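Local coordinates for protein ubiquitin and WLM domain-containing metalloprotease SPCC1442.07c (Schizosaccharomyces pombe, PDB 5JIG) that probably cleaves DNA-binding proteins through its WLM zinc-metalloprotease domain in a DNA-dependent way, helping to repair toxic DNA-protein cross-links, at residues Y14-L27 with L77-V91. Residues are numbered along the deposited sequence; the frame is centred on the assembly and turned at random. Where two conformers were deposited one is given.
Sequences YPHKDRALRYLERL and LRTDRYDGFRDYKTV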
loop_
_atom_site.group_PDB
_atom_site.type_symbol
_atom_site.label_atom_id
_atom_site.label_comp_id
_atom_site.label_asym_id
_atom_site.label_seq_id
_atom_site.Cartn_x
_atom_site.Cartn_y
_atom_site.Cartn_z
ATOM N N TYR A 14 16.678 5.097 8.505
ATOM C CA TYR A 14 16.697 6.540 8.446
ATOM C C TYR A 14 16.182 7.069 9.812
ATOM O O TYR A 14 15.558 6.360 10.579
ATOM C CB TYR A 14 15.778 7.084 7.326
ATOM C CG TYR A 14 16.377 6.970 5.959
ATOM C CD1 TYR A 14 17.493 7.726 5.598
ATOM C CD2 TYR A 14 15.912 6.047 5.022
ATOM C CE1 TYR A 14 18.096 7.628 4.412
ATOM C CE2 TYR A 14 16.484 5.921 3.819
ATOM C CZ TYR A 14 17.575 6.678 3.469
ATOM O OH TYR A 14 18.139 6.553 2.226
ATOM N N PRO A 15 16.503 8.349 10.115
ATOM C CA PRO A 15 15.967 8.991 11.303
ATOM C C PRO A 15 14.433 8.845 11.362
ATOM O O PRO A 15 13.760 8.924 10.319
ATOM C CB PRO A 15 16.397 10.464 11.125
ATOM C CG PRO A 15 17.628 10.346 10.330
ATOM C CD PRO A 15 17.318 9.273 9.325
ATOM N N HIS A 16 13.899 8.653 12.549
ATOM C CA HIS A 16 12.450 8.513 12.747
ATOM C C HIS A 16 11.871 7.295 12.044
ATOM O O HIS A 16 10.711 7.294 11.632
ATOM C CB HIS A 16 11.704 9.756 12.367
ATOM C CG HIS A 16 12.397 11.007 12.823
ATOM N ND1 HIS A 16 13.227 11.728 12.010
ATOM C CD2 HIS A 16 12.486 11.596 14.041
ATOM C CE1 HIS A 16 13.758 12.733 12.687
ATOM N NE2 HIS A 16 13.329 12.671 13.925
ATOM N N LYS A 17 12.640 6.237 11.983
ATOM C CA LYS A 17 12.117 5.005 11.390
ATOM C C LYS A 17 10.950 4.477 12.223
ATOM O O LYS A 17 10.107 3.774 11.690
ATOM C CB LYS A 17 13.197 3.951 11.196
ATOM C CG LYS A 17 13.857 3.527 12.460
ATOM C CD LYS A 17 14.994 2.556 12.183
ATOM C CE LYS A 17 14.615 1.195 11.802
ATOM N NZ LYS A 17 15.824 0.354 11.620
ATOM N N ASP A 18 10.914 4.777 13.528
ATOM C CA ASP A 18 9.727 4.320 14.299
ATOM C C ASP A 18 8.327 4.960 13.712
ATOM O O ASP A 18 7.263 4.384 13.661
ATOM C CB ASP A 18 9.866 4.583 15.789
ATOM C CG ASP A 18 10.850 3.588 16.503
ATOM O OD1 ASP A 18 11.323 2.613 15.895
ATOM O OD2 ASP A 18 11.200 3.849 17.678
ATOM N N ARG A 19 8.474 6.179 13.239
ATOM C CA ARG A 19 7.391 6.912 12.557
ATOM C C ARG A 19 7.065 6.274 11.195
ATOM O O ARG A 19 5.904 6.092 10.836
ATOM C CB ARG A 19 7.754 8.348 12.423
ATOM C CG ARG A 19 6.694 9.201 11.871
ATOM C CD ARG A 19 7.148 10.669 11.993
ATOM N NE ARG A 19 6.335 11.488 11.178
ATOM C CZ ARG A 19 6.585 12.740 10.798
ATOM N NH1 ARG A 19 5.693 13.276 9.979
ATOM N NH2 ARG A 19 7.720 13.424 11.162
ATOM N N ALA A 20 8.090 5.888 10.435
ATOM C CA ALA A 20 7.868 5.175 9.181
ATOM C C ALA A 20 7.146 3.858 9.470
ATOM O O ALA A 20 6.252 3.460 8.704
ATOM C CB ALA A 20 9.171 4.892 8.468
ATOM N N LEU A 21 7.522 3.160 10.537
ATOM C CA LEU A 21 6.871 1.896 10.869
ATOM C C LEU A 21 5.405 2.145 11.242
ATOM O O LEU A 21 4.508 1.394 10.809
ATOM C CB LEU A 21 7.636 1.151 11.951
ATOM C CG LEU A 21 7.024 -0.172 12.363
ATOM C CD1 LEU A 21 6.831 -1.126 11.187
ATOM C CD2 LEU A 21 7.908 -0.757 13.446
ATOM N N ARG A 22 5.141 3.170 12.068
ATOM C CA ARG A 22 3.769 3.484 12.375
ATOM C C ARG A 22 2.950 3.798 11.128
ATOM O O ARG A 22 1.761 3.459 11.054
ATOM C CB ARG A 22 3.688 4.746 13.330
ATOM C CG ARG A 22 4.133 4.522 14.724
ATOM C CD ARG A 22 3.607 5.689 15.611
ATOM N NE ARG A 22 4.100 7.057 15.331
ATOM C CZ ARG A 22 3.343 8.134 15.028
ATOM N NH1 ARG A 22 3.924 9.306 14.922
ATOM N NH2 ARG A 22 2.036 8.040 14.805
ATOM N N TYR A 23 3.578 4.409 10.129
ATOM C CA TYR A 23 2.918 4.707 8.869
ATOM C C TYR A 23 2.517 3.389 8.173
ATOM O O TYR A 23 1.362 3.227 7.724
ATOM C CB TYR A 23 3.861 5.534 7.998
ATOM C CG TYR A 23 3.238 6.410 6.928
ATOM C CD1 TYR A 23 3.772 7.648 6.663
ATOM C CD2 TYR A 23 2.170 6.009 6.167
ATOM C CE1 TYR A 23 3.247 8.466 5.684
ATOM C CE2 TYR A 23 1.630 6.813 5.180
ATOM C CZ TYR A 23 2.157 8.056 4.953
ATOM O OH TYR A 23 1.568 8.834 3.983
ATOM N N LEU A 24 3.444 2.435 8.058
ATOM C CA LEU A 24 3.108 1.151 7.474
ATOM C C LEU A 24 2.024 0.417 8.282
ATOM O O LEU A 24 1.161 -0.228 7.684
ATOM C CB LEU A 24 4.338 0.251 7.321
ATOM C CG LEU A 24 5.399 0.771 6.308
ATOM C CD1 LEU A 24 6.478 -0.298 6.175
ATOM C CD2 LEU A 24 4.801 1.090 4.952
ATOM N N GLU A 25 2.100 0.482 9.603
ATOM C CA GLU A 25 1.080 -0.176 10.431
ATOM C C GLU A 25 -0.294 0.432 10.141
ATOM O O GLU A 25 -1.285 -0.283 10.063
ATOM C CB GLU A 25 1.410 -0.051 11.895
ATOM C CG GLU A 25 2.624 -0.842 12.322
ATOM C CD GLU A 25 3.094 -0.468 13.750
ATOM O OE1 GLU A 25 3.883 -1.237 14.292
ATOM O OE2 GLU A 25 2.725 0.558 14.259
ATOM N N ARG A 26 -0.333 1.747 9.993
ATOM C CA ARG A 26 -1.587 2.435 9.698
ATOM C C ARG A 26 -2.157 1.953 8.370
ATOM O O ARG A 26 -3.381 1.701 8.267
ATOM C CB ARG A 26 -1.406 3.946 9.695
ATOM C CG ARG A 26 -2.667 4.724 9.364
ATOM C CD ARG A 26 -2.412 6.178 9.332
ATOM N NE ARG A 26 -3.563 6.927 9.023
ATOM C CZ ARG A 26 -3.538 8.290 8.852
ATOM N NH1 ARG A 26 -4.557 8.930 8.472
ATOM N NH2 ARG A 26 -2.406 8.946 8.909
ATOM N N LEU A 27 -1.334 1.840 7.353
ATOM C CA LEU A 27 -1.782 1.339 6.043
ATOM C C LEU A 27 -2.293 -0.097 6.141
ATOM O O LEU A 27 -3.331 -0.434 5.572
ATOM C CB LEU A 27 -0.652 1.446 5.034
ATOM C CG LEU A 27 -0.299 2.875 4.624
ATOM C CD1 LEU A 27 1.095 2.946 4.035
ATOM C CD2 LEU A 27 -1.304 3.473 3.633
ATOM N N LEU A 77 7.543 6.540 1.502
ATOM C CA LEU A 77 6.849 7.230 2.587
ATOM C C LEU A 77 7.380 8.640 2.770
ATOM O O LEU A 77 6.652 9.490 3.318
ATOM C CB LEU A 77 7.023 6.458 3.872
ATOM C CG LEU A 77 6.497 5.030 3.854
ATOM C CD1 LEU A 77 6.783 4.396 5.230
ATOM C CD2 LEU A 77 5.005 4.956 3.518
ATOM N N ARG A 78 8.651 8.874 2.409
ATOM C CA ARG A 78 9.374 10.060 2.801
ATOM C C ARG A 78 9.510 11.034 1.687
ATOM O O ARG A 78 9.531 10.672 0.495
ATOM C CB ARG A 78 10.777 9.667 3.311
ATOM C CG ARG A 78 10.754 8.898 4.615
ATOM C CD ARG A 78 12.137 8.416 5.002
ATOM N NE ARG A 78 12.155 7.625 6.195
ATOM C CZ ARG A 78 12.429 8.076 7.438
ATOM N NH1 ARG A 78 12.424 7.259 8.454
ATOM N NH2 ARG A 78 12.712 9.378 7.600
ATOM N N THR A 79 9.577 12.308 2.041
ATOM C CA THR A 79 9.901 13.393 1.127
ATOM C C THR A 79 11.336 13.891 1.267
ATOM O O THR A 79 11.769 14.726 0.454
ATOM C CB THR A 79 8.967 14.611 1.347
ATOM O OG1 THR A 79 9.129 15.028 2.700
ATOM C CG2 THR A 79 7.517 14.266 1.128
ATOM N N ASP A 80 12.048 13.483 2.265
ATOM C CA ASP A 80 13.471 13.800 2.523
ATOM C C ASP A 80 14.045 12.707 3.388
ATOM O O ASP A 80 13.363 11.709 3.646
ATOM C CB ASP A 80 13.604 15.239 3.139
ATOM C CG ASP A 80 12.905 15.378 4.445
ATOM O OD1 ASP A 80 12.205 16.426 4.607
ATOM O OD2 ASP A 80 13.023 14.510 5.318
ATOM N N ARG A 81 15.265 12.840 3.867
ATOM C CA ARG A 81 15.949 11.802 4.614
ATOM C C ARG A 81 16.051 12.111 6.061
ATOM O O ARG A 81 16.917 11.524 6.767
ATOM C CB ARG A 81 17.310 11.481 3.965
ATOM C CG ARG A 81 17.161 10.673 2.737
ATOM C CD ARG A 81 18.394 10.625 1.914
ATOM N NE ARG A 81 18.579 11.959 1.359
ATOM C CZ ARG A 81 19.547 12.345 0.549
ATOM N NH1 ARG A 81 19.560 13.599 0.102
ATOM N NH2 ARG A 81 20.527 11.510 0.213
ATOM N N TYR A 82 15.149 12.935 6.600
ATOM C CA TYR A 82 15.159 13.237 8.016
ATOM C C TYR A 82 13.789 12.977 8.604
ATOM O O TYR A 82 13.551 11.908 9.157
ATOM C CB TYR A 82 15.743 14.631 8.280
ATOM C CG TYR A 82 15.964 14.912 9.745
ATOM C CD1 TYR A 82 16.969 14.257 10.465
ATOM C CD2 TYR A 82 15.182 15.794 10.432
ATOM C CE1 TYR A 82 17.150 14.515 11.823
ATOM C CE2 TYR A 82 15.342 16.037 11.771
ATOM C CZ TYR A 82 16.312 15.371 12.484
ATOM O OH TYR A 82 16.542 15.568 13.827
ATOM N N ASP A 83 12.853 13.916 8.470
ATOM C CA ASP A 83 11.509 13.764 9.078
ATOM C C ASP A 83 10.360 14.197 8.160
ATOM O O ASP A 83 9.245 14.341 8.671
ATOM C CB ASP A 83 11.419 14.471 10.461
ATOM C CG ASP A 83 11.508 15.974 10.407
ATOM O OD1 ASP A 83 11.335 16.579 11.505
ATOM O OD2 ASP A 83 11.761 16.518 9.303
ATOM N N GLY A 84 10.638 14.386 6.859
ATOM C CA GLY A 84 9.534 14.741 5.969
ATOM C C GLY A 84 8.852 13.482 5.442
ATOM O O GLY A 84 9.511 12.568 4.925
ATOM N N PHE A 85 7.530 13.446 5.574
ATOM C CA PHE A 85 6.704 12.342 5.108
ATOM C C PHE A 85 5.649 12.821 4.163
ATOM O O PHE A 85 5.153 13.948 4.234
ATOM C CB PHE A 85 6.092 11.567 6.313
ATOM C CG PHE A 85 7.095 10.745 7.050
ATOM C CD1 PHE A 85 7.897 11.301 8.036
ATOM C CD2 PHE A 85 7.279 9.411 6.726
ATOM C CE1 PHE A 85 8.837 10.503 8.694
ATOM C CE2 PHE A 85 8.215 8.631 7.399
ATOM C CZ PHE A 85 9.013 9.185 8.347
ATOM N N ARG A 86 5.347 11.931 3.214
ATOM C CA ARG A 86 4.207 12.168 2.278
ATOM C C ARG A 86 2.807 12.039 2.931
ATOM O O ARG A 86 2.652 11.308 3.892
ATOM C CB ARG A 86 4.339 11.151 1.134
ATOM C CG ARG A 86 5.519 11.400 0.259
ATOM C CD ARG A 86 5.767 10.306 -0.772
ATOM N NE ARG A 86 7.045 10.671 -1.377
ATOM C CZ ARG A 86 7.175 11.615 -2.299
ATOM N NH1 ARG A 86 6.079 12.156 -2.852
ATOM N NH2 ARG A 86 8.385 11.936 -2.709
ATOM N N ASP A 87 1.861 12.765 2.392
ATOM C CA ASP A 87 0.524 12.767 2.977
ATOM C C ASP A 87 -0.150 11.400 2.817
ATOM O O ASP A 87 0.016 10.689 1.799
ATOM C CB ASP A 87 -0.343 13.851 2.416
ATOM C CG ASP A 87 -0.560 13.710 1.021
ATOM O OD1 ASP A 87 -1.665 13.283 0.643
ATOM O OD2 ASP A 87 0.357 14.015 0.252
ATOM N N TYR A 88 -0.928 11.048 3.827
ATOM C CA TYR A 88 -1.547 9.750 3.889
ATOM C C TYR A 88 -2.442 9.458 2.703
ATOM O O TYR A 88 -2.426 8.330 2.163
ATOM C CB TYR A 88 -2.302 9.568 5.202
ATOM C CG TYR A 88 -2.807 8.177 5.403
ATOM C CD1 TYR A 88 -1.958 7.173 5.792
ATOM C CD2 TYR A 88 -4.126 7.846 5.152
ATOM C CE1 TYR A 88 -2.391 5.867 5.942
ATOM C CE2 TYR A 88 -4.598 6.544 5.323
ATOM C CZ TYR A 88 -3.701 5.545 5.713
ATOM O OH TYR A 88 -4.087 4.253 5.873
ATOM N N LYS A 89 -3.278 10.415 2.319
ATOM C CA LYS A 89 -4.195 10.147 1.241
ATOM C C LYS A 89 -3.430 9.726 -0.011
ATOM O O LYS A 89 -3.873 8.808 -0.747
ATOM C CB LYS A 89 -5.061 11.365 0.978
ATOM C CG LYS A 89 -6.036 11.333 -0.100
ATOM C CD LYS A 89 -7.008 12.476 -0.065
ATOM C CE LYS A 89 -7.216 13.028 1.315
ATOM N NZ LYS A 89 -7.822 12.067 2.249
ATOM N N THR A 90 -2.345 10.423 -0.311
ATOM C CA THR A 90 -1.592 10.124 -1.486
ATOM C C THR A 90 -0.940 8.748 -1.420
ATOM O O THR A 90 -0.975 7.983 -2.389
ATOM C CB THR A 90 -0.553 11.247 -1.727
ATOM O OG1 THR A 90 -1.268 12.520 -1.800
ATOM C CG2 THR A 90 0.262 11.062 -2.955
ATOM N N VAL A 91 -0.341 8.437 -0.277
ATOM C CA VAL A 91 0.297 7.118 -0.126
ATOM C C VAL A 91 -0.697 5.994 -0.140
ATOM O O VAL A 91 -0.453 4.948 -0.771
ATOM C CB VAL A 91 1.200 7.116 1.126
ATOM C CG1 VAL A 91 1.753 5.703 1.381
ATOM C CG2 VAL A 91 2.344 8.117 0.954
#
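Leu77 sets CD2 over the centre of the Tyr23 ring face, 4.0 Å from its centroid, a CH-pi contact, while its CD1 packs against Leu24 and Ala20. Arg78, extended from CG to NE, grips Pro15 O end-on with NH1 (2.8 Å) and NH2 (2.9 Å); its guanidinium is held flat between Tyr14 CB and Phe85 CZ on opposite faces, and its NE is salt-bridged to Glu49. Tyr82 contributes twice: its carbonyl O accepts from His16 ND1 at 2.9 Å, in the imidazole plane, and its ring face receives the edge of His16, planes at 90°, a T-shaped pair. Phe85 lies against the Arg19 side chain, CD1 3.4 Å from Arg19 CZ. Arg86 O, at the edge of the Tyr23 ring, takes the 2.7 Å bond from Tyr23 OH. With CG anti to the backbone N (chi1 -172°), the Tyr88 ring lies flat under the Arg26 guanidinium, centres 3.6 Å apart and planes 2° from parallel, a cation-pi stack; its OH bonds to Asp30. Replacing Tyr88 by alanine is likely to leave the Arg26 guanidinium free to swing, Leu27 CD2 without its aromatic neighbour and Asp30 without its phenol partner. Val91 CG1 packs against Leu27 CD1 (3.9 Å) and also touches Tyr23 CE2. The contact thus packs helix 17-29 against the connection from strand 72-76 into helix 88-100, which carries His97 and Glu98 of the HExxH zinc-protease motif in this WLM domain.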